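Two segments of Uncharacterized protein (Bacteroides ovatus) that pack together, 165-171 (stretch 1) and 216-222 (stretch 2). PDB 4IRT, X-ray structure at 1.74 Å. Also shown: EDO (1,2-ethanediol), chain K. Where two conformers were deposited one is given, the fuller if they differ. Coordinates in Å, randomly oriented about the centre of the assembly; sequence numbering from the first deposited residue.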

# COMPACT_ATOMS: atom_id res chain seq x y z
N ARG A 165 -19.15 0.95 10.66
CA ARG A 165 -18.01 0.28 11.25
C ARG A 165 -18.11 -1.24 11.02
O ARG A 165 -19.16 -1.82 11.25
CB ARG A 165 -17.94 0.60 12.74
CG ARG A 165 -16.73 0.01 13.44
CD ARG A 165 -15.47 0.79 13.14
NE ARG A 165 -15.33 1.90 14.10
CZ ARG A 165 -15.37 3.20 13.81
NH1 ARG A 165 -15.55 3.64 12.59
NH2 ARG A 165 -15.23 4.07 14.79
N VAL A 166 -17.02 -1.86 10.60
CA VAL A 166 -16.93 -3.32 10.47
C VAL A 166 -16.20 -3.94 11.65
O VAL A 166 -16.71 -4.88 12.29
CB VAL A 166 -16.24 -3.73 9.16
CG1 VAL A 166 -16.09 -5.25 9.08
CG2 VAL A 166 -17.05 -3.20 7.97
N GLN A 167 -15.02 -3.42 11.96
CA GLN A 167 -14.34 -3.85 13.17
C GLN A 167 -13.77 -2.65 13.91
O GLN A 167 -13.09 -1.81 13.32
CB GLN A 167 -13.22 -4.85 12.90
CG GLN A 167 -13.63 -6.17 12.27
CD GLN A 167 -14.51 -7.06 13.14
OE1 GLN A 167 -14.64 -6.86 14.34
NE2 GLN A 167 -15.14 -8.05 12.52
N ASP A 168 -14.10 -2.62 15.19
CA ASP A 168 -13.54 -1.70 16.17
C ASP A 168 -12.23 -2.23 16.72
O ASP A 168 -11.32 -1.45 16.97
CB ASP A 168 -14.51 -1.56 17.36
CG ASP A 168 -15.68 -0.68 17.04
OD1 ASP A 168 -15.43 0.49 16.68
OD2 ASP A 168 -16.85 -1.14 17.15
N ILE A 169 -12.18 -3.52 17.01
CA ILE A 169 -10.93 -4.15 17.41
C ILE A 169 -10.69 -5.49 16.71
O ILE A 169 -11.29 -6.53 17.06
CB ILE A 169 -10.80 -4.32 18.93
CG1 ILE A 169 -11.24 -3.04 19.67
CG2 ILE A 169 -9.35 -4.65 19.27
CD1 ILE A 169 -10.97 -3.07 21.16
N LEU A 170 -9.80 -5.46 15.73
CA LEU A 170 -9.46 -6.61 14.93
C LEU A 170 -8.12 -7.19 15.36
O LEU A 170 -8.02 -8.40 15.56
CB LEU A 170 -9.42 -6.20 13.46
CG LEU A 170 -9.12 -7.30 12.45
CD1 LEU A 170 -10.02 -8.51 12.64
CD2 LEU A 170 -9.30 -6.72 11.05
N ILE A 171 -7.12 -6.32 15.53
CA ILE A 171 -5.79 -6.70 16.00
C ILE A 171 -5.60 -6.02 17.35
O ILE A 171 -5.77 -4.80 17.47
CB ILE A 171 -4.68 -6.30 15.03
CG1 ILE A 171 -4.88 -6.91 13.65
CG2 ILE A 171 -3.33 -6.75 15.54
CD1 ILE A 171 -3.91 -6.35 12.62
N ASP A 216 -16.43 -12.73 4.23
CA ASP A 216 -17.74 -12.10 4.39
C ASP A 216 -17.62 -10.59 4.69
O ASP A 216 -18.29 -10.03 5.56
CB ASP A 216 -18.52 -12.81 5.47
CG ASP A 216 -17.83 -12.79 6.83
OD1 ASP A 216 -16.73 -12.17 6.97
OD2 ASP A 216 -18.38 -13.42 7.75
N ASN A 217 -16.76 -9.94 3.92
CA ASN A 217 -16.53 -8.49 3.99
C ASN A 217 -16.12 -7.97 5.34
O ASN A 217 -16.46 -6.84 5.72
CB ASN A 217 -17.73 -7.73 3.44
CG ASN A 217 -17.84 -7.89 1.94
OD1 ASN A 217 -16.84 -7.83 1.22
ND2 ASN A 217 -19.05 -8.10 1.47
N GLY A 218 -15.33 -8.78 6.05
CA GLY A 218 -14.71 -8.34 7.28
C GLY A 218 -15.40 -8.70 8.59
O GLY A 218 -14.86 -8.39 9.65
N VAL A 219 -16.55 -9.37 8.54
CA VAL A 219 -17.29 -9.71 9.76
C VAL A 219 -16.56 -10.81 10.55
O VAL A 219 -16.33 -10.70 11.78
CB VAL A 219 -18.76 -10.11 9.42
CG1 VAL A 219 -19.54 -10.53 10.68
CG2 VAL A 219 -19.48 -8.95 8.70
N THR A 220 -16.18 -11.88 9.86
CA THR A 220 -15.44 -12.98 10.49
C THR A 220 -14.14 -13.25 9.75
O THR A 220 -14.03 -12.98 8.55
CB THR A 220 -16.26 -14.27 10.56
OG1 THR A 220 -16.57 -14.75 9.24
CG2 THR A 220 -17.56 -14.06 11.34
N TRP A 221 -13.18 -13.82 10.48
CA TRP A 221 -11.80 -13.93 10.02
C TRP A 221 -11.28 -15.34 10.23
O TRP A 221 -11.61 -15.96 11.24
CB TRP A 221 -10.93 -12.90 10.76
CG TRP A 221 -11.27 -11.51 10.31
CD1 TRP A 221 -12.28 -10.71 10.79
CD2 TRP A 221 -10.66 -10.79 9.25
NE1 TRP A 221 -12.34 -9.53 10.08
CE2 TRP A 221 -11.33 -9.54 9.14
CE3 TRP A 221 -9.58 -11.06 8.37
CZ2 TRP A 221 -10.98 -8.58 8.21
CZ3 TRP A 221 -9.22 -10.10 7.45
CH2 TRP A 221 -9.91 -8.85 7.39
N TYR A 222 -10.48 -15.83 9.27
CA TYR A 222 -9.97 -17.21 9.23
C TYR A 222 -8.46 -17.30 9.09
O TYR A 222 -7.82 -16.40 8.57
CB TYR A 222 -10.63 -17.97 8.07
CG TYR A 222 -12.08 -18.33 8.39
CD1 TYR A 222 -13.10 -17.39 8.25
CD2 TYR A 222 -12.42 -19.60 8.87
CE1 TYR A 222 -14.41 -17.71 8.56
CE2 TYR A 222 -13.74 -19.93 9.17
CZ TYR A 222 -14.73 -18.98 9.02
OH TYR A 222 -16.04 -19.28 9.36
C1 EDO K . -2.63 -3.18 17.13
O1 EDO K . -2.64 -2.12 18.09
C2 EDO K . -3.41 -2.75 15.87
O2 EDO K . -4.81 -2.62 16.13

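The contact between the two stretches is small: 242 Å² is buried, both sides summed. Three residues of stretch 1 make it, Val166, Gln167 and Leu170. Each points its CA-to-CB bond toward stretch 2. What they meet there is a type I' beta turn, Asp216 to Val219, and the indole of Trp221.

Arg165 does not reach stretch 2. It ties stretch 1 to itself instead. Arg165 NE donates a hydrogen bond to Asp168 OD1 at 2.9 Å, part of a salt bridge. Arg165 NH1 and NH2 are hydrogen-bonded elsewhere in the structure.

The chain turns a corner at Val166. Val166 CA lies 6.3 Å from Gly218 CA, the closest pair of CA atoms across the two stretches. Chi1 is t, and CG1 rests against the backbone of the turn. Val166 CG1 is 3.4 Å from Gly218 O and 3.7 Å from Asn217 O. These are packing contacts; the short branched side chain brings a methyl group up to the turn without a polar group. Gly218 is what allows such closeness. An ideal CB on Gly218 would lie 2.9 Å from Val166 CG1, which is a clash. The backbone angles of Gly218, 97/-2, call for glycine in their own right, because a CB would also be jammed against the carbonyl O of the residue before. Asn217, at 57/36, turns the end of its side chain away from stretch 1. Asp216 closes across the turn to Thr220, the residue just after it. Asp216 OD1 accepts from Thr220 N at 3.0 Å, and Asp216 OD2 accepts from Thr220 OG1 at 2.7 Å.

Gln167 makes the polar link. Chi1 and chi2 are both m, and the amide is carried to the turn. Gln167 NE2 donates a hydrogen bond to Gly218 O at 2.9 Å, and the angle of 177° is almost straight. Gln167 NE2 is also 3.0 Å from Val219 O. An amide nitrogen suits a place lined by backbone carbonyl oxygens. Gly218 O receives a second hydrogen bond from within stretch 2, from Trp221 NE1 at 2.8 Å. This one is more bent, at 136°. The same carbonyl thus accepts from both stretches. Gln167 NE2 sits at the edge of the Trp221 ring, near its plane, 4.0 Å from Trp221 NE1.

Asp168 and Ile169 are exposed and do not touch stretch 2.

Leu170 is buried and makes the apolar part of the contact. Leu170 CD1 lies over one face of Trp221, 3.7 Å from the centroid of the five-membered ring and 15° off the ring normal. This is a CH-pi contact. Leu170 CD1 is 3.6 Å from Trp221 NE1 and 3.7 Å from Trp221 CD1. A methyl group suits the flat indole face, while Trp221 NE1 keeps its hydrogen bond to Gly218 O.

Ile171 is buried but out of reach of stretch 2. Ile171 O accepts a hydrogen bond from O2 of the 1,2-ethanediol at 2.7 Å. That molecule probably came from the crystallisation liquor.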